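Local structure of CRISPR-associated endonuclease Cas1 (Thermotoga maritima, 4XTK) at the interface of chains A and B. The protein acts as a metal-dependent DNA endonuclease of the CRISPR adaptive immune system, working as a homodimer that joins a Cas2 dimer. Sequence-based numbering; all coordinates share one arbitrary frame. Chains: chain A/B, CRISPR-associated endonuclease Cas1.

Contact 1: the interface of chains A and B. Residues chain A 76-79; chain B 62, 82-84.
The carbonyl oxygen of A:Val78 is gripped by two donors of chain B, one from a side chain and one from the backbone. The hydroxyl OG of B:Ser62 donates to A:Val78 O over 2.6 Å, tilted 19° from the carbonyl plane; the side chain has OG anti to its own backbone N (chi1 -176°), which aims the hydroxyl at chain A. The amide N of B:Arg84 gives the second bond to A:Val78 O, at 2.9 Å, but stands well above that plane.

A second polar meeting gathers at the phenol of A:Tyr76, whose hydroxyl sits against the guanidinium of B:Arg84. Its OH lies 2.9 Å from NH1, at most a bent hydrogen bond, and 3.1 Å from NE, whose N-H does not point at the oxygen. The two side chains cross at about a right angle, with ring and guanidinium planes 45° apart.

Apolar contact follows the same arginine, whose chain runs extended from CG to NE between the two tyrosines of chain A. Its CD lies 3.5 Å from CZ of A:Tyr76, while CG approaches the ring carbon CD2 of A:Tyr77 at 3.9 Å.

A:Gly79 forms an antiparallel bridge with B:Pro83, joining strand 77-83 of one subunit to the same strand of the other; B:Ser62 comes from the end of helix 55-63, and B:Arg84 follows directly on its strand.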
loop_
_atom_site.group_PDB
_atom_site.type_symbol
_atom_site.label_atom_id
_atom_site.label_comp_id
_atom_site.label_asym_id
_atom_site.label_seq_id
_atom_site.Cartn_x
_atom_site.Cartn_y
_atom_site.Cartn_z
ATOM N N TYR A 76 4.959 -14.236 -18.691
ATOM C CA TYR A 76 4.878 -12.787 -18.559
ATOM C C TYR A 76 4.259 -12.404 -17.211
ATOM O O TYR A 76 3.346 -13.078 -16.724
ATOM C CB TYR A 76 4.077 -12.224 -19.735
ATOM C CG TYR A 76 3.623 -10.784 -19.628
ATOM C CD1 TYR A 76 4.508 -9.732 -19.841
ATOM C CD2 TYR A 76 2.291 -10.479 -19.368
ATOM C CE1 TYR A 76 4.083 -8.416 -19.766
ATOM C CE2 TYR A 76 1.857 -9.170 -19.291
ATOM C CZ TYR A 76 2.755 -8.144 -19.491
ATOM O OH TYR A 76 2.313 -6.843 -19.419
ATOM N N TYR A 77 4.757 -11.330 -16.602
ATOM C CA TYR A 77 4.302 -10.967 -15.268
ATOM C C TYR A 77 2.958 -10.251 -15.334
ATOM O O TYR A 77 2.854 -9.150 -15.873
ATOM C CB TYR A 77 5.359 -10.091 -14.593
ATOM C CG TYR A 77 4.892 -9.322 -13.379
ATOM C CD1 TYR A 77 4.704 -9.955 -12.156
ATOM C CD2 TYR A 77 4.662 -7.955 -13.450
ATOM C CE1 TYR A 77 4.288 -9.247 -11.042
ATOM C CE2 TYR A 77 4.247 -7.241 -12.341
ATOM C CZ TYR A 77 4.063 -7.891 -11.140
ATOM O OH TYR A 77 3.650 -7.175 -10.036
ATOM N N VAL A 78 1.926 -10.893 -14.792
ATOM C CA VAL A 78 0.578 -10.323 -14.796
ATOM C C VAL A 78 0.302 -9.397 -13.612
ATOM O O VAL A 78 -0.451 -8.434 -13.744
ATOM C CB VAL A 78 -0.510 -11.432 -14.859
ATOM C CG1 VAL A 78 -0.286 -12.315 -16.078
ATOM C CG2 VAL A 78 -0.529 -12.267 -13.599
ATOM N N GLY A 79 0.892 -9.686 -12.457
ATOM C CA GLY A 79 0.661 -8.849 -11.298
ATOM C C GLY A 79 0.991 -9.446 -9.943
ATOM O O GLY A 79 1.428 -10.590 -9.830
ATOM N N SER B 62 -6.028 -8.206 -14.885
ATOM C CA SER B 62 -4.759 -7.634 -15.298
ATOM C C SER B 62 -4.854 -7.069 -16.714
ATOM O O SER B 62 -4.328 -5.992 -16.993
ATOM C CB SER B 62 -3.655 -8.687 -15.211
ATOM O OG SER B 62 -2.387 -8.135 -15.520
ATOM N N TYR B 82 -2.498 -5.995 -7.486
ATOM C CA TYR B 82 -2.204 -4.952 -8.458
ATOM C C TYR B 82 -1.751 -5.581 -9.765
ATOM O O TYR B 82 -0.783 -6.341 -9.783
ATOM C CB TYR B 82 -1.119 -3.999 -7.944
ATOM C CG TYR B 82 -1.539 -3.080 -6.817
ATOM C CD1 TYR B 82 -2.228 -1.897 -7.071
ATOM C CD2 TYR B 82 -1.217 -3.379 -5.498
ATOM C CE1 TYR B 82 -2.599 -1.049 -6.038
ATOM C CE2 TYR B 82 -1.574 -2.533 -4.463
ATOM C CZ TYR B 82 -2.270 -1.374 -4.734
ATOM O OH TYR B 82 -2.628 -0.543 -3.695
ATOM N N PRO B 83 -2.453 -5.273 -10.863
ATOM C CA PRO B 83 -1.985 -5.727 -12.176
ATOM C C PRO B 83 -0.668 -5.045 -12.501
ATOM O O PRO B 83 -0.353 -4.027 -11.879
ATOM C CB PRO B 83 -3.094 -5.278 -13.134
ATOM C CG PRO B 83 -4.273 -4.969 -12.260
ATOM C CD PRO B 83 -3.699 -4.498 -10.960
ATOM N N ARG B 84 0.085 -5.602 -13.441
ATOM C CA ARG B 84 1.327 -4.999 -13.901
ATOM C C ARG B 84 1.109 -3.514 -14.166
ATOM O O ARG B 84 1.758 -2.674 -13.551
ATOM C CB ARG B 84 1.842 -5.721 -15.147
ATOM C CG ARG B 84 3.134 -5.171 -15.704
ATOM C CD ARG B 84 3.584 -6.024 -16.871
ATOM N NE ARG B 84 4.526 -5.348 -17.753
ATOM C CZ ARG B 84 4.178 -4.422 -18.641
ATOM N NH1 ARG B 84 2.908 -4.057 -18.754
ATOM N NH2 ARG B 84 5.101 -3.856 -19.412
#

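Contact 2: the interface of chains A and B. Residues chain A 225-228; chain B 84-87.
B:Tyr86 carries its ring with CG between the backbone N and the carbonyl carbon (chi1 45°), a crowded position that lays the ring against the backbone of A:Arg226 and A:Arg227. On the other side, A:Arg226 has CG anti to its carbonyl carbon (chi1 -69°), and its aliphatic stem runs past the main chain of B:Tyr86. Both segments are loops of the Cas1 family homodimer, one of them in the stretch that links the active-site residues A:His221 and A:Glu236, assigned by similarity as manganese ligands.

The face of the B:Tyr86 ring rests on the main chain of chain A: the carbonyl carbon C of A:Arg226 stands over the ring centre, 3.4 Å from the centroid. Around it, CE2 of the ring meets CA of A:Arg227 at 3.5 Å, and CE1 approaches CA of A:Arg226 at 3.7 Å. The ring therefore spans the peptide that joins the two arginines, and its OH lies near the main-chain N and O of A:Arg227, 3.3 Å from each.

A backbone hydrogen bond secures this face contact. N of B:Tyr86 donates to O of A:Arg226 over 2.7 Å, with an angle of 162° at the hydrogen. It uses the carbonyl of the same peptide that lies against the ring, so bond and ring contact together probably fix how this loop sits on B:Tyr86.

Beside them, the side chains of A:Arg226 and B:Glu85 run side by side and point the same way. NE of A:Arg226 and OE2 of B:Glu85 remain 5.1 Å apart, and the glutamate is poorly ordered; their opposite charges could favour the pairing at long range without a direct salt bridge.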
loop_
_atom_site.group_PDB
_atom_site.type_symbol
_atom_site.label_atom_id
_atom_site.label_comp_id
_atom_site.label_asym_id
_atom_site.label_seq_id
_atom_site.Cartn_x
_atom_site.Cartn_y
_atom_site.Cartn_z
ATOM N N PHE A 225 -0.213 6.843 -10.941
ATOM C CA PHE A 225 -0.517 5.654 -10.192
ATOM C C PHE A 225 -1.222 4.722 -11.145
ATOM O O PHE A 225 -2.438 4.538 -11.110
ATOM C CB PHE A 225 -1.343 6.044 -8.968
ATOM C CG PHE A 225 -0.692 7.134 -8.141
ATOM C CD1 PHE A 225 0.198 6.815 -7.124
ATOM C CD2 PHE A 225 -0.930 8.475 -8.416
ATOM C CE1 PHE A 225 0.812 7.810 -6.375
ATOM C CE2 PHE A 225 -0.313 9.476 -7.675
ATOM C CZ PHE A 225 0.555 9.146 -6.656
ATOM N N ARG A 226 -0.387 4.111 -11.983
ATOM C CA ARG A 226 -0.746 3.030 -12.887
ATOM C C ARG A 226 0.054 1.751 -12.650
ATOM O O ARG A 226 -0.155 0.745 -13.339
ATOM C CB ARG A 226 -0.618 3.522 -14.325
ATOM C CG ARG A 226 -1.693 4.553 -14.653
ATOM C CD ARG A 226 -1.472 5.228 -15.989
ATOM N NE ARG A 226 -1.378 6.677 -15.830
ATOM C CZ ARG A 226 -2.407 7.512 -15.937
ATOM N NH1 ARG A 226 -3.619 7.048 -16.212
ATOM N NH2 ARG A 226 -2.223 8.817 -15.772
ATOM N N ARG A 227 0.988 1.805 -11.703
ATOM C CA ARG A 227 1.993 0.756 -11.545
ATOM C C ARG A 227 2.891 0.993 -10.336
ATOM O O ARG A 227 2.854 2.050 -9.708
ATOM C CB ARG A 227 2.880 0.687 -12.781
ATOM C CG ARG A 227 3.783 1.900 -12.834
ATOM C CD ARG A 227 4.739 1.915 -13.986
ATOM N NE ARG A 227 5.377 3.224 -14.045
ATOM C CZ ARG A 227 6.260 3.591 -14.965
ATOM N NH1 ARG A 227 6.625 2.740 -15.915
ATOM N NH2 ARG A 227 6.775 4.811 -14.930
ATOM N N PHE A 228 3.721 0.008 -10.024
ATOM C CA PHE A 228 4.786 0.223 -9.060
ATOM C C PHE A 228 5.977 0.820 -9.794
ATOM O O PHE A 228 6.311 0.408 -10.902
ATOM C CB PHE A 228 5.175 -1.078 -8.350
ATOM C CG PHE A 228 4.069 -1.679 -7.531
ATOM C CD1 PHE A 228 3.516 -0.980 -6.472
ATOM C CD2 PHE A 228 3.595 -2.948 -7.807
ATOM C CE1 PHE A 228 2.503 -1.528 -5.715
ATOM C CE2 PHE A 228 2.582 -3.502 -7.053
ATOM C CZ PHE A 228 2.038 -2.793 -6.003
ATOM N N ARG B 84 0.085 -5.602 -13.441
ATOM C CA ARG B 84 1.327 -4.999 -13.901
ATOM C C ARG B 84 1.109 -3.514 -14.166
ATOM O O ARG B 84 1.758 -2.674 -13.551
ATOM C CB ARG B 84 1.842 -5.721 -15.147
ATOM C CG ARG B 84 3.134 -5.171 -15.704
ATOM C CD ARG B 84 3.584 -6.024 -16.871
ATOM N NE ARG B 84 4.526 -5.348 -17.753
ATOM C CZ ARG B 84 4.178 -4.422 -18.641
ATOM N NH1 ARG B 84 2.908 -4.057 -18.754
ATOM N NH2 ARG B 84 5.101 -3.856 -19.412
ATOM N N GLU B 85 0.212 -3.184 -15.087
ATOM C CA GLU B 85 -0.283 -1.817 -15.165
ATOM C C GLU B 85 -1.786 -1.796 -14.884
ATOM O O GLU B 85 -2.515 -2.704 -15.266
ATOM C CB GLU B 85 0.025 -1.173 -16.526
ATOM C CG GLU B 85 -0.747 0.136 -16.750
ATOM C CD GLU B 85 -0.110 1.072 -17.764
ATOM O OE1 GLU B 85 1.019 0.794 -18.224
ATOM O OE2 GLU B 85 -0.738 2.106 -18.081
ATOM N N TYR B 86 -2.241 -0.760 -14.193
ATOM C CA TYR B 86 -3.655 -0.634 -13.873
ATOM C C TYR B 86 -4.146 0.785 -14.136
ATOM O O TYR B 86 -3.346 1.705 -14.281
ATOM C CB TYR B 86 -3.908 -1.042 -12.417
ATOM C CG TYR B 86 -2.912 -0.470 -11.431
ATOM C CD1 TYR B 86 -3.111 0.776 -10.856
ATOM C CD2 TYR B 86 -1.769 -1.179 -11.076
ATOM C CE1 TYR B 86 -2.207 1.301 -9.955
ATOM C CE2 TYR B 86 -0.860 -0.662 -10.174
ATOM C CZ TYR B 86 -1.081 0.581 -9.619
ATOM O OH TYR B 86 -0.179 1.110 -8.722
ATOM N N LEU B 87 -5.464 0.946 -14.211
ATOM C CA LEU B 87 -6.086 2.253 -14.391
ATOM C C LEU B 87 -5.649 3.214 -13.293
ATOM O O LEU B 87 -5.386 2.784 -12.170
ATOM C CB LEU B 87 -7.606 2.122 -14.384
ATOM C CG LEU B 87 -8.195 1.200 -15.449
ATOM C CD1 LEU B 87 -9.654 0.915 -15.147
ATOM C CD2 LEU B 87 -8.046 1.820 -16.820
#

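The C-alpha centres of contact 1 and contact 2 lie about 9 Å apart, and B:Arg84 belongs to both. In contact 1 the end of strand 77-83 and the residue just after it engage chain A, and in contact 2 the same chain B segment continues through B:Tyr86 to meet a separate loop of chain A, residues 225-228. One continuous stretch of chain B thus binds two parts of the partner that are distant in sequence. Two-fold symmetry repeats both contacts with the chains exchanged, which fits the homodimer and ties strand pairing to a loop between residues expected to bind the metal.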